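Local coordinates for tricorn protease (Thermoplasma acidophilum, PDB 1K32), which degrades peptides as a serine protease built with beta-propeller domains that probably gate substrate entry, and probably works on products of the proteasome, at residues V592-D597 / R601-V606; I552-G557 / I569-V574; V622-D627 / Y632-E637; M561-E566 / T611-S616. All blocks are in the same frame, centred on the assembly; numbering follows the deposited sequence.

Contact 1 (V592-D597 / R601-V606); sequences VLLKYD and RKVTEV
The carbonyl oxygen of T604 takes one hydrogen bond from strand 592-597, from K595 N at 2.7 Å, with the CA-H of L594 as a weaker second contact. K595 O repays the pair, taking T604 N at 2.8 Å and the CA-H of V603 beside it. Farther along, D597 N gives a nearly straight bond to K602 O (177° at the hydrogen), and V606 N closes the other end on L593 O. This antiparallel pairing is the outer hairpin of a propeller blade.

On the face of L594, Y596, V603 and E605, V603 CG2 touches the edge of the tyrosine ring at CD2 (3.9 Å). A chi1 of 169°, with CG trans to the backbone N, sends this ring along R601, whose CG lies 3.1 Å from Y596 OH; ring and guanidinium planes differ by 51°. An alanine at Y596 is likely to leave V603 CG2 and the aliphatic part of R601 without their partner, and to open a gap against I552 and V554 in the adjoining loop. At the other end of this strand pair V592 CG2 presses on E605 CG, 3.3 Å away.

The hairpin thus holds its shape through backbone bonds, with D597 OD1 bonded to T600 N in the turn; the buried Y596 hydroxyl has no polar partner, so its ring serves here through packing.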
loop_
_atom_site.group_PDB
_atom_site.type_symbol
_atom_site.label_atom_id
_atom_site.label_comp_id
_atom_site.label_asym_id
_atom_site.label_seq_id
_atom_site.Cartn_x
_atom_site.Cartn_y
_atom_site.Cartn_z
ATOM N N VAL A 592 -12.255 -22.195 9.890
ATOM C CA VAL A 592 -12.063 -20.852 9.374
ATOM C C VAL A 592 -13.406 -20.135 9.306
ATOM O O VAL A 592 -14.452 -20.768 9.136
ATOM C CB VAL A 592 -11.424 -20.885 7.960
ATOM C CG1 VAL A 592 -12.239 -21.771 7.032
ATOM C CG2 VAL A 592 -11.341 -19.479 7.396
ATOM N N LEU A 593 -13.371 -18.820 9.470
ATOM C CA LEU A 593 -14.569 -17.999 9.407
ATOM C C LEU A 593 -14.596 -17.386 8.022
ATOM O O LEU A 593 -13.663 -16.687 7.619
ATOM C CB LEU A 593 -14.529 -16.898 10.466
ATOM C CG LEU A 593 -15.798 -16.049 10.590
ATOM C CD1 LEU A 593 -16.968 -16.928 11.040
ATOM C CD2 LEU A 593 -15.551 -14.931 11.583
ATOM N N LEU A 594 -15.664 -17.652 7.285
ATOM C CA LEU A 594 -15.783 -17.147 5.930
ATOM C C LEU A 594 -16.860 -16.088 5.847
ATOM O O LEU A 594 -17.794 -16.070 6.646
ATOM C CB LEU A 594 -16.108 -18.300 4.970
ATOM C CG LEU A 594 -15.069 -19.419 4.915
ATOM C CD1 LEU A 594 -15.622 -20.588 4.120
ATOM C CD2 LEU A 594 -13.773 -18.903 4.301
ATOM N N LYS A 595 -16.719 -15.205 4.873
ATOM C CA LYS A 595 -17.683 -14.139 4.661
ATOM C C LYS A 595 -18.232 -14.258 3.247
ATOM O O LYS A 595 -17.483 -14.215 2.273
ATOM C CB LYS A 595 -17.008 -12.780 4.843
ATOM C CG LYS A 595 -17.898 -11.578 4.624
ATOM C CD LYS A 595 -17.072 -10.310 4.811
ATOM C CE LYS A 595 -17.885 -9.047 4.585
ATOM N NZ LYS A 595 -17.020 -7.824 4.675
ATOM N N TYR A 596 -19.542 -14.422 3.150
ATOM C CA TYR A 596 -20.216 -14.532 1.868
ATOM C C TYR A 596 -20.945 -13.229 1.595
ATOM O O TYR A 596 -21.857 -12.850 2.331
ATOM C CB TYR A 596 -21.211 -15.695 1.897
ATOM C CG TYR A 596 -22.170 -15.753 0.724
ATOM C CD1 TYR A 596 -23.378 -15.058 0.750
ATOM C CD2 TYR A 596 -21.887 -16.531 -0.395
ATOM C CE1 TYR A 596 -24.286 -15.143 -0.312
ATOM C CE2 TYR A 596 -22.783 -16.624 -1.459
ATOM C CZ TYR A 596 -23.979 -15.928 -1.410
ATOM O OH TYR A 596 -24.867 -16.021 -2.450
ATOM N N ASP A 597 -20.527 -12.533 0.546
ATOM C CA ASP A 597 -21.158 -11.272 0.186
ATOM C C ASP A 597 -22.405 -11.597 -0.629
ATOM O O ASP A 597 -22.313 -12.123 -1.733
ATOM C CB ASP A 597 -20.178 -10.411 -0.618
ATOM C CG ASP A 597 -20.749 -9.053 -0.974
ATOM O OD1 ASP A 597 -21.489 -8.961 -1.974
ATOM O OD2 ASP A 597 -20.465 -8.078 -0.250
ATOM N N ARG A 601 -21.870 -12.454 -4.138
ATOM C CA ARG A 601 -21.750 -13.900 -3.945
ATOM C C ARG A 601 -20.302 -14.301 -3.702
ATOM O O ARG A 601 -19.968 -15.483 -3.656
ATOM C CB ARG A 601 -22.303 -14.663 -5.151
ATOM C CG ARG A 601 -23.812 -14.820 -5.137
ATOM C CD ARG A 601 -24.332 -15.489 -6.404
ATOM N NE ARG A 601 -25.725 -15.906 -6.241
ATOM C CZ ARG A 601 -26.548 -16.221 -7.241
ATOM N NH1 ARG A 601 -27.796 -16.596 -6.974
ATOM N NH2 ARG A 601 -26.135 -16.140 -8.503
ATOM N N LYS A 602 -19.448 -13.299 -3.535
ATOM C CA LYS A 602 -18.023 -13.506 -3.299
ATOM C C LYS A 602 -17.785 -13.978 -1.864
ATOM O O LYS A 602 -18.376 -13.446 -0.923
ATOM C CB LYS A 602 -17.277 -12.188 -3.547
ATOM C CG LYS A 602 -15.796 -12.206 -3.220
ATOM C CD LYS A 602 -15.310 -10.804 -2.851
ATOM C CE LYS A 602 -16.097 -10.258 -1.649
ATOM N NZ LYS A 602 -15.571 -8.980 -1.093
ATOM N N VAL A 603 -16.915 -14.972 -1.709
ATOM C CA VAL A 603 -16.576 -15.524 -0.400
ATOM C C VAL A 603 -15.138 -15.174 -0.047
ATOM O O VAL A 603 -14.230 -15.397 -0.846
ATOM C CB VAL A 603 -16.706 -17.062 -0.388
ATOM C CG1 VAL A 603 -16.248 -17.611 0.948
ATOM C CG2 VAL A 603 -18.131 -17.462 -0.664
ATOM N N THR A 604 -14.931 -14.626 1.143
ATOM C CA THR A 604 -13.589 -14.256 1.581
ATOM C C THR A 604 -13.318 -14.791 2.983
ATOM O O THR A 604 -14.249 -15.061 3.744
ATOM C CB THR A 604 -13.403 -12.715 1.590
ATOM O OG1 THR A 604 -14.428 -12.111 2.390
ATOM C CG2 THR A 604 -13.487 -12.154 0.182
ATOM N N GLU A 605 -12.040 -14.937 3.321
ATOM C CA GLU A 605 -11.636 -15.438 4.627
ATOM C C GLU A 605 -11.502 -14.293 5.618
ATOM O O GLU A 605 -10.780 -13.329 5.371
ATOM C CB GLU A 605 -10.303 -16.171 4.518
ATOM C CG GLU A 605 -9.962 -17.018 5.725
ATOM C CD GLU A 605 -8.679 -17.799 5.529
ATOM O OE1 GLU A 605 -7.599 -17.203 5.676
ATOM O OE2 GLU A 605 -8.753 -19.007 5.217
ATOM N N VAL A 606 -12.195 -14.406 6.744
ATOM C CA VAL A 606 -12.156 -13.373 7.767
ATOM C C VAL A 606 -11.154 -13.699 8.864
ATOM O O VAL A 606 -10.528 -12.803 9.420
ATOM C CB VAL A 606 -13.542 -13.187 8.422
ATOM C CG1 VAL A 606 -13.479 -12.107 9.487
ATOM C CG2 VAL A 606 -14.568 -12.837 7.366
#

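Contact 2 (I552-G557 / I569-V574)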
loop_
_atom_site.group_PDB
_atom_site.type_symbol
_atom_site.label_atom_id
_atom_site.label_comp_id
_atom_site.label_asym_id
_atom_site.label_seq_id
_atom_site.Cartn_x
_atom_site.Cartn_y
_atom_site.Cartn_z
ATOM N N ILE A 552 -28.960 -21.378 -0.377
ATOM C CA ILE A 552 -28.263 -20.142 -0.668
ATOM C C ILE A 552 -27.063 -20.563 -1.520
ATOM O O ILE A 552 -26.475 -21.619 -1.290
ATOM C CB ILE A 552 -27.848 -19.385 0.621
ATOM C CG1 ILE A 552 -26.516 -18.670 0.408
ATOM C CG2 ILE A 552 -27.849 -20.323 1.790
ATOM C CD1 ILE A 552 -26.254 -17.561 1.366
ATOM N N ASN A 553 -26.736 -19.741 -2.516
ATOM C CA ASN A 553 -25.661 -20.003 -3.471
ATOM C C ASN A 553 -24.227 -20.028 -2.974
ATOM O O ASN A 553 -23.374 -19.308 -3.491
ATOM C CB ASN A 553 -25.750 -19.008 -4.620
ATOM C CG ASN A 553 -26.423 -19.588 -5.830
ATOM O OD1 ASN A 553 -25.864 -20.453 -6.512
ATOM N ND2 ASN A 553 -27.638 -19.126 -6.108
ATOM N N VAL A 554 -23.969 -20.865 -1.979
ATOM C CA VAL A 554 -22.635 -21.032 -1.416
ATOM C C VAL A 554 -22.220 -22.457 -1.796
ATOM O O VAL A 554 -23.014 -23.384 -1.661
ATOM C CB VAL A 554 -22.670 -20.898 0.133
ATOM C CG1 VAL A 554 -21.335 -21.289 0.733
ATOM C CG2 VAL A 554 -23.015 -19.470 0.520
ATOM N N ASP A 555 -20.996 -22.632 -2.285
ATOM C CA ASP A 555 -20.520 -23.966 -2.655
ATOM C C ASP A 555 -20.629 -24.908 -1.454
ATOM O O ASP A 555 -20.542 -24.474 -0.306
ATOM C CB ASP A 555 -19.055 -23.914 -3.085
ATOM C CG ASP A 555 -18.869 -23.441 -4.520
ATOM O OD1 ASP A 555 -17.696 -23.209 -4.912
ATOM O OD2 ASP A 555 -19.881 -23.319 -5.251
ATOM N N PRO A 556 -20.821 -26.211 -1.703
ATOM C CA PRO A 556 -20.915 -27.145 -0.575
ATOM C C PRO A 556 -19.543 -27.248 0.106
ATOM O O PRO A 556 -18.514 -26.996 -0.517
ATOM C CB PRO A 556 -21.315 -28.463 -1.240
ATOM C CG PRO A 556 -22.037 -28.031 -2.502
ATOM C CD PRO A 556 -21.193 -26.860 -2.975
ATOM N N GLY A 557 -19.533 -27.608 1.383
ATOM C CA GLY A 557 -18.282 -27.751 2.112
ATOM C C GLY A 557 -18.613 -28.429 3.421
ATOM O O GLY A 557 -19.454 -29.334 3.445
ATOM N N ILE A 569 -23.201 -12.938 4.926
ATOM C CA ILE A 569 -23.452 -14.089 5.765
ATOM C C ILE A 569 -22.112 -14.674 6.179
ATOM O O ILE A 569 -21.274 -14.970 5.327
ATOM C CB ILE A 569 -24.270 -15.153 4.999
ATOM C CG1 ILE A 569 -25.629 -14.558 4.611
ATOM C CG2 ILE A 569 -24.435 -16.394 5.836
ATOM C CD1 ILE A 569 -26.480 -15.438 3.750
ATOM N N LEU A 570 -21.893 -14.812 7.485
ATOM C CA LEU A 570 -20.646 -15.382 7.970
ATOM C C LEU A 570 -20.876 -16.867 8.082
ATOM O O LEU A 570 -21.981 -17.301 8.403
ATOM C CB LEU A 570 -20.262 -14.806 9.337
ATOM C CG LEU A 570 -19.569 -13.437 9.380
ATOM C CD1 LEU A 570 -18.109 -13.576 8.987
ATOM C CD2 LEU A 570 -20.265 -12.478 8.446
ATOM N N ILE A 571 -19.839 -17.647 7.804
ATOM C CA ILE A 571 -19.949 -19.096 7.872
ATOM C C ILE A 571 -18.698 -19.724 8.468
ATOM O O ILE A 571 -17.583 -19.429 8.044
ATOM C CB ILE A 571 -20.153 -19.699 6.471
ATOM C CG1 ILE A 571 -21.408 -19.109 5.826
ATOM C CG2 ILE A 571 -20.230 -21.219 6.580
ATOM C CD1 ILE A 571 -21.564 -19.431 4.354
ATOM N N TYR A 572 -18.889 -20.589 9.457
ATOM C CA TYR A 572 -17.772 -21.277 10.079
ATOM C C TYR A 572 -17.554 -22.524 9.234
ATOM O O TYR A 572 -18.436 -23.370 9.128
ATOM C CB TYR A 572 -18.103 -21.678 11.516
ATOM C CG TYR A 572 -16.891 -22.121 12.307
ATOM C CD1 TYR A 572 -16.213 -21.225 13.128
ATOM C CD2 TYR A 572 -16.413 -23.428 12.221
ATOM C CE1 TYR A 572 -15.088 -21.607 13.850
ATOM C CE2 TYR A 572 -15.283 -23.830 12.945
ATOM C CZ TYR A 572 -14.624 -22.907 13.761
ATOM O OH TYR A 572 -13.506 -23.277 14.492
ATOM N N SER A 573 -16.374 -22.625 8.633
ATOM C CA SER A 573 -16.023 -23.746 7.768
ATOM C C SER A 573 -14.886 -24.579 8.361
ATOM O O SER A 573 -13.987 -24.037 8.996
ATOM C CB SER A 573 -15.588 -23.209 6.395
ATOM O OG SER A 573 -15.074 -24.234 5.563
ATOM N N VAL A 574 -14.933 -25.891 8.144
ATOM C CA VAL A 574 -13.883 -26.785 8.631
ATOM C C VAL A 574 -13.292 -27.580 7.483
ATOM O O VAL A 574 -13.911 -28.510 6.984
ATOM C CB VAL A 574 -14.388 -27.817 9.662
ATOM C CG1 VAL A 574 -13.258 -28.802 10.003
ATOM C CG2 VAL A 574 -14.867 -27.129 10.910
#
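No flat group lies between the two segments: I552 and V554 meet I569 and I571 through aliphatic branches alone, and the rings of Y596 (on I552 and V554) and Y559 (on V554 and I571) pack in from neighbouring strands. I552 and I569 reach toward each other tip to tip, their CD1 methyls 3.2 Å apart, tighter than ordinary van der Waals contact. I552 has a chi1 of 146°, well off a staggered position, so some strain may be stored here. Beside it I571 CD1 points at the fork of V554, 4.1 Å from both V554 CG1 and V554 CG2.

I569 and I571, alternate residues of a strand, share one face of it; CG1 lies trans to the carbonyl carbon in both (chi1 -62° and -58°), and the extended second torsion carries each CD1 on to the loop. On the loop side, an inverse gamma turn centred on N553, with V554 N bonded to I552 O at 2.7 Å, sets the two partners apart.

All four side chains are buried, and P513 adds to the packing. Held by dispersion and exclusion of water, the contact lays the chain leading into the blade against the face of that blade's second strand.

Contact 3 (V622-D627 / Y632-E637)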
loop_
_atom_site.group_PDB
_atom_site.type_symbol
_atom_site.label_atom_id
_atom_site.label_comp_id
_atom_site.label_asym_id
_atom_site.label_seq_id
_atom_site.Cartn_x
_atom_site.Cartn_y
_atom_site.Cartn_z
ATOM N N VAL A 622 -17.233 -10.638 18.231
ATOM C CA VAL A 622 -16.936 -12.049 18.028
ATOM C C VAL A 622 -15.812 -12.488 18.965
ATOM O O VAL A 622 -14.809 -11.797 19.109
ATOM C CB VAL A 622 -16.462 -12.323 16.581
ATOM C CG1 VAL A 622 -16.236 -13.817 16.378
ATOM C CG2 VAL A 622 -17.476 -11.791 15.590
ATOM N N MET A 623 -16.001 -13.626 19.619
ATOM C CA MET A 623 -14.972 -14.171 20.491
ATOM C C MET A 623 -14.584 -15.509 19.881
ATOM O O MET A 623 -15.448 -16.276 19.454
ATOM C CB MET A 623 -15.497 -14.398 21.909
ATOM C CG MET A 623 -15.729 -13.134 22.715
ATOM S SD MET A 623 -15.900 -13.545 24.453
ATOM C CE MET A 623 -14.197 -13.876 24.865
ATOM N N VAL A 624 -13.291 -15.784 19.818
ATOM C CA VAL A 624 -12.854 -17.052 19.259
ATOM C C VAL A 624 -11.723 -17.649 20.064
ATOM O O VAL A 624 -11.042 -16.958 20.823
ATOM C CB VAL A 624 -12.349 -16.914 17.795
ATOM C CG1 VAL A 624 -13.464 -16.408 16.891
ATOM C CG2 VAL A 624 -11.140 -15.987 17.742
ATOM N N ARG A 625 -11.550 -18.950 19.889
ATOM C CA ARG A 625 -10.471 -19.698 20.502
ATOM C C ARG A 625 -9.685 -20.105 19.252
ATOM O O ARG A 625 -10.281 -20.495 18.241
ATOM C CB ARG A 625 -11.013 -20.938 21.215
ATOM C CG ARG A 625 -9.964 -21.990 21.549
ATOM C CD ARG A 625 -9.272 -21.728 22.860
ATOM N NE ARG A 625 -10.190 -21.843 23.990
ATOM C CZ ARG A 625 -9.846 -21.609 25.251
ATOM N NH1 ARG A 625 -10.745 -21.729 26.221
ATOM N NH2 ARG A 625 -8.599 -21.257 25.539
ATOM N N LYS A 626 -8.365 -19.973 19.296
ATOM C CA LYS A 626 -7.556 -20.353 18.153
ATOM C C LYS A 626 -6.766 -21.615 18.466
ATOM O O LYS A 626 -6.796 -22.109 19.593
ATOM C CB LYS A 626 -6.624 -19.207 17.750
ATOM C CG LYS A 626 -7.381 -17.980 17.275
ATOM C CD LYS A 626 -6.487 -16.959 16.599
ATOM C CE LYS A 626 -7.311 -15.753 16.160
ATOM N NZ LYS A 626 -6.543 -14.816 15.321
ATOM N N ASP A 627 -6.068 -22.135 17.463
ATOM C CA ASP A 627 -5.286 -23.352 17.626
ATOM C C ASP A 627 -4.180 -23.174 18.655
ATOM O O ASP A 627 -3.703 -24.149 19.234
ATOM C CB ASP A 627 -4.697 -23.776 16.279
ATOM C CG ASP A 627 -3.786 -22.723 15.686
ATOM O OD1 ASP A 627 -4.147 -21.525 15.738
ATOM O OD2 ASP A 627 -2.712 -23.089 15.158
ATOM N N TYR A 632 -9.491 -14.833 21.759
ATOM C CA TYR A 632 -9.413 -13.509 21.153
ATOM C C TYR A 632 -10.780 -12.875 20.935
ATOM O O TYR A 632 -11.809 -13.552 20.873
ATOM C CB TYR A 632 -8.699 -13.560 19.807
ATOM C CG TYR A 632 -7.282 -14.067 19.863
ATOM C CD1 TYR A 632 -7.008 -15.430 19.986
ATOM C CD2 TYR A 632 -6.208 -13.184 19.751
ATOM C CE1 TYR A 632 -5.692 -15.904 19.982
ATOM C CE2 TYR A 632 -4.893 -13.644 19.748
ATOM C CZ TYR A 632 -4.643 -15.001 19.860
ATOM O OH TYR A 632 -3.343 -15.447 19.827
ATOM N N THR A 633 -10.775 -11.556 20.805
ATOM C CA THR A 633 -12.002 -10.820 20.583
ATOM C C THR A 633 -11.775 -9.734 19.539
ATOM O O THR A 633 -10.768 -9.034 19.560
ATOM C CB THR A 633 -12.507 -10.169 21.887
ATOM O OG1 THR A 633 -13.716 -9.451 21.620
ATOM C CG2 THR A 633 -11.468 -9.208 22.441
ATOM N N PHE A 634 -12.714 -9.615 18.612
ATOM C CA PHE A 634 -12.624 -8.606 17.572
ATOM C C PHE A 634 -14.017 -8.171 17.142
ATOM O O PHE A 634 -14.967 -8.945 17.218
ATOM C CB PHE A 634 -11.836 -9.130 16.357
ATOM C CG PHE A 634 -12.421 -10.364 15.722
ATOM C CD1 PHE A 634 -12.139 -11.629 16.229
ATOM C CD2 PHE A 634 -13.239 -10.262 14.599
ATOM C CE1 PHE A 634 -12.659 -12.777 15.627
ATOM C CE2 PHE A 634 -13.767 -11.407 13.986
ATOM C CZ PHE A 634 -13.475 -12.665 14.503
ATOM N N PRO A 635 -14.156 -6.908 16.709
ATOM C CA PRO A 635 -15.445 -6.371 16.262
ATOM C C PRO A 635 -15.768 -7.032 14.924
ATOM O O PRO A 635 -14.888 -7.153 14.061
ATOM C CB PRO A 635 -15.167 -4.874 16.104
ATOM C CG PRO A 635 -13.946 -4.633 16.955
ATOM C CD PRO A 635 -13.126 -5.860 16.702
ATOM N N LEU A 636 -17.013 -7.463 14.749
ATOM C CA LEU A 636 -17.398 -8.119 13.503
ATOM C C LEU A 636 -17.180 -7.184 12.318
ATOM O O LEU A 636 -17.007 -7.632 11.186
ATOM C CB LEU A 636 -18.860 -8.572 13.565
ATOM C CG LEU A 636 -19.300 -9.599 12.511
ATOM C CD1 LEU A 636 -20.511 -10.371 13.023
ATOM C CD2 LEU A 636 -19.619 -8.901 11.195
ATOM N N GLU A 637 -17.167 -5.883 12.594
ATOM C CA GLU A 637 -16.965 -4.878 11.558
ATOM C C GLU A 637 -15.498 -4.714 11.158
ATOM O O GLU A 637 -15.194 -4.474 9.993
ATOM C CB GLU A 637 -17.533 -3.528 12.011
#
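K626 lies across Y632 at about a right angle, its extended chain passing over one face of the ring. CE stands 3.8 Å above the Y632 ring plane, offset toward the rim, in a CH-pi contact, and NZ continues to a cation-pi position 4.6 Å from the centroid of the same ring, only 6° off the normal. The ammonium is shared, since it also forms a salt bridge with E642, while the Y632 hydroxyl is hydrogen-bonded to D628 in the turn.

Farther along the same face of the hairpin F634 turns back over the partner strand. Its CG sits between the backbone N and carbonyl carbon (chi1 59°), bringing the ring face over V622: V622 CB makes a CH-pi contact, and V622 CG1 comes to 3.5 Å from F634 CZ. V624 crosses F634 at about a right angle, CG1 at the ring edge, 3.9 Å from F634 CE1. V624 CG2 meets Y632 CB, while V622 CG2 rests on L636 CB at 4.0 Å.

Four backbone bonds hold the antiparallel strands beneath these rings, including Y632 N to V624 O at 2.8 Å. F634 also takes a cation-pi contact from K607 of the preceding blade. Both rings thus take a lysine as well as carbon, joining charge at the hairpin's turn end to an apolar interior shared with the neighbouring blade.

Contact 4 (M561-E566 / T611-S616)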
loop_
_atom_site.group_PDB
_atom_site.type_symbol
_atom_site.label_atom_id
_atom_site.label_comp_id
_atom_site.label_asym_id
_atom_site.label_seq_id
_atom_site.Cartn_x
_atom_site.Cartn_y
_atom_site.Cartn_z
ATOM N N MET A 561 -21.566 -23.353 11.381
ATOM C CA MET A 561 -22.341 -22.226 11.852
ATOM C C MET A 561 -22.577 -21.229 10.726
ATOM O O MET A 561 -21.731 -21.059 9.824
ATOM C CB MET A 561 -21.608 -21.542 13.009
ATOM C CG MET A 561 -22.415 -20.461 13.727
ATOM S SD MET A 561 -21.385 -19.427 14.818
ATOM C CE MET A 561 -20.484 -20.705 15.758
ATOM N N ILE A 562 -23.743 -20.594 10.773
ATOM C CA ILE A 562 -24.119 -19.588 9.793
ATOM C C ILE A 562 -24.667 -18.381 10.546
ATOM O O ILE A 562 -25.516 -18.516 11.437
ATOM C CB ILE A 562 -25.183 -20.117 8.793
ATOM C CG1 ILE A 562 -25.564 -19.006 7.811
ATOM C CG2 ILE A 562 -26.414 -20.608 9.526
ATOM C CD1 ILE A 562 -26.499 -19.450 6.694
ATOM N N ILE A 563 -24.150 -17.209 10.202
ATOM C CA ILE A 563 -24.564 -15.968 10.835
ATOM C C ILE A 563 -24.998 -14.967 9.759
ATOM O O ILE A 563 -24.166 -14.330 9.113
ATOM C CB ILE A 563 -23.395 -15.374 11.665
ATOM C CG1 ILE A 563 -23.006 -16.354 12.772
ATOM C CG2 ILE A 563 -23.791 -14.017 12.263
ATOM C CD1 ILE A 563 -21.723 -15.985 13.484
ATOM N N PRO A 564 -26.313 -14.829 9.546
ATOM C CA PRO A 564 -26.833 -13.898 8.544
ATOM C C PRO A 564 -26.751 -12.442 9.016
ATOM O O PRO A 564 -27.256 -12.095 10.085
ATOM C CB PRO A 564 -28.270 -14.365 8.369
ATOM C CG PRO A 564 -28.637 -14.760 9.767
ATOM C CD PRO A 564 -27.414 -15.550 10.210
ATOM N N LEU A 565 -26.111 -11.606 8.210
ATOM C CA LEU A 565 -25.957 -10.191 8.525
ATOM C C LEU A 565 -26.705 -9.342 7.501
ATOM O O LEU A 565 -27.366 -9.875 6.608
ATOM C CB LEU A 565 -24.476 -9.816 8.540
ATOM C CG LEU A 565 -23.653 -10.569 9.589
ATOM C CD1 LEU A 565 -22.178 -10.227 9.435
ATOM C CD2 LEU A 565 -24.153 -10.209 10.971
ATOM N N GLU A 566 -26.591 -8.022 7.625
ATOM C CA GLU A 566 -27.287 -7.120 6.714
ATOM C C GLU A 566 -26.990 -7.403 5.248
ATOM O O GLU A 566 -27.890 -7.736 4.481
ATOM C CB GLU A 566 -26.949 -5.662 7.042
ATOM C CG GLU A 566 -27.757 -4.656 6.230
ATOM C CD GLU A 566 -27.629 -3.235 6.756
ATOM O OE1 GLU A 566 -28.293 -2.337 6.196
ATOM O OE2 GLU A 566 -26.867 -3.018 7.724
ATOM N N THR A 611 -10.846 -22.667 16.508
ATOM C CA THR A 611 -11.216 -23.942 17.105
ATOM C C THR A 611 -12.561 -23.795 17.795
ATOM O O THR A 611 -13.174 -24.780 18.193
ATOM C CB THR A 611 -10.171 -24.402 18.143
ATOM O OG1 THR A 611 -10.054 -23.411 19.169
ATOM C CG2 THR A 611 -8.818 -24.593 17.490
ATOM N N ASP A 612 -13.020 -22.554 17.924
ATOM C CA ASP A 612 -14.290 -22.274 18.580
ATOM C C ASP A 612 -14.667 -20.816 18.308
ATOM O O ASP A 612 -13.787 -19.964 18.137
ATOM C CB ASP A 612 -14.145 -22.518 20.090
ATOM C CG ASP A 612 -15.486 -22.635 20.809
ATOM O OD1 ASP A 612 -15.480 -22.705 22.059
ATOM O OD2 ASP A 612 -16.542 -22.663 20.141
ATOM N N LEU A 613 -15.966 -20.529 18.247
ATOM C CA LEU A 613 -16.434 -19.165 17.995
ATOM C C LEU A 613 -17.715 -18.831 18.749
ATOM O O LEU A 613 -18.663 -19.618 18.763
ATOM C CB LEU A 613 -16.673 -18.945 16.500
ATOM C CG LEU A 613 -17.058 -17.515 16.075
ATOM C CD1 LEU A 613 -16.650 -17.279 14.625
ATOM C CD2 LEU A 613 -18.554 -17.281 16.268
ATOM N N ARG A 614 -17.735 -17.650 19.357
ATOM C CA ARG A 614 -18.892 -17.163 20.108
ATOM C C ARG A 614 -19.279 -15.799 19.547
ATOM O O ARG A 614 -18.417 -14.963 19.294
ATOM C CB ARG A 614 -18.553 -17.008 21.594
ATOM C CG ARG A 614 -18.389 -18.301 22.363
ATOM C CD ARG A 614 -19.670 -19.109 22.358
ATOM N NE ARG A 614 -19.808 -19.885 23.582
ATOM C CZ ARG A 614 -18.964 -20.835 23.970
ATOM N NH1 ARG A 614 -19.180 -21.482 25.108
ATOM N NH2 ARG A 614 -17.913 -21.146 23.221
ATOM N N LEU A 615 -20.572 -15.564 19.363
ATOM C CA LEU A 615 -21.016 -14.289 18.822
ATOM C C LEU A 615 -21.875 -13.557 19.848
ATOM O O LEU A 615 -22.704 -14.167 20.516
ATOM C CB LEU A 615 -21.827 -14.520 17.549
ATOM C CG LEU A 615 -21.756 -13.479 16.430
ATOM C CD1 LEU A 615 -23.034 -13.600 15.606
ATOM C CD2 LEU A 615 -21.631 -12.068 16.982
ATOM N N SER A 616 -21.684 -12.247 19.964
ATOM C CA SER A 616 -22.456 -11.464 20.920
ATOM C C SER A 616 -23.919 -11.335 20.513
ATOM O O SER A 616 -24.279 -11.576 19.364
ATOM C CB SER A 616 -21.844 -10.072 21.100
ATOM O OG SER A 616 -22.020 -9.271 19.952
#
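I563 reaches L615 tip to tip, and its branches close round one methyl. From CB, the CG2 branch goes to 3.5 Å from L615 CD1; the other branch begins at CG1, 4.0 Å from that methyl, and ends at CD1, again 3.5 Å from L615 CD1 and also near L615 CG. With CG1 trans to the carbonyl carbon (chi1 -62°), both arms of I563 face the leucine. The two shorter approaches are tighter than usual, and L615 itself sits off a staggered chi1 at -147°. The same I563 CD1 extends more loosely to L613 CD2 at 4.4 Å. Replacing I563 by an alanine is likely to strip the L615 CD1 methyl of its contacts with both branches and leave a gap between the two strands.

The chain of M561 runs out extended to SD, 3.8 Å from L613 CD2, and the bend at chi3 then turns CE toward L613 O at 3.7 Å.

Strands 561-564 and 612-615 run roughly parallel, 28° apart, with axes 10.3 Å distant, too far for backbone pairing: they are the first strands of successive propeller blades. L613 also packs on V622 and V624 of its own blade, while R614, salt-bridged to D612, turns to D302 and F303 of another blade. The junction between the blades here is thus apolar, sulfur and methyl groups interlocking, while the charged side chains of strand 612-615 serve a different neighbour.

Overall arrangement
The four contacts fall within two consecutive four-stranded antiparallel blades of a beta propeller. Contact 1 pairs the last two strands of the blade formed by 559-610, and contact 2, whose centre lies about 8 Å away, sets the preceding loop against its second strand. Contact 3 is the central hairpin of the next blade, 612-644, about 15 Å from contact 1 between centres. Contact 4 bridges the blades through their first strands; along the chain it encloses contact 1 and crosses contact 2, with contact 3 following. L593 touches both L613 and F634, so apolar side chains of the two blades pack together. R614 reaches strand 300-305, consistent with the last blade closing the ring.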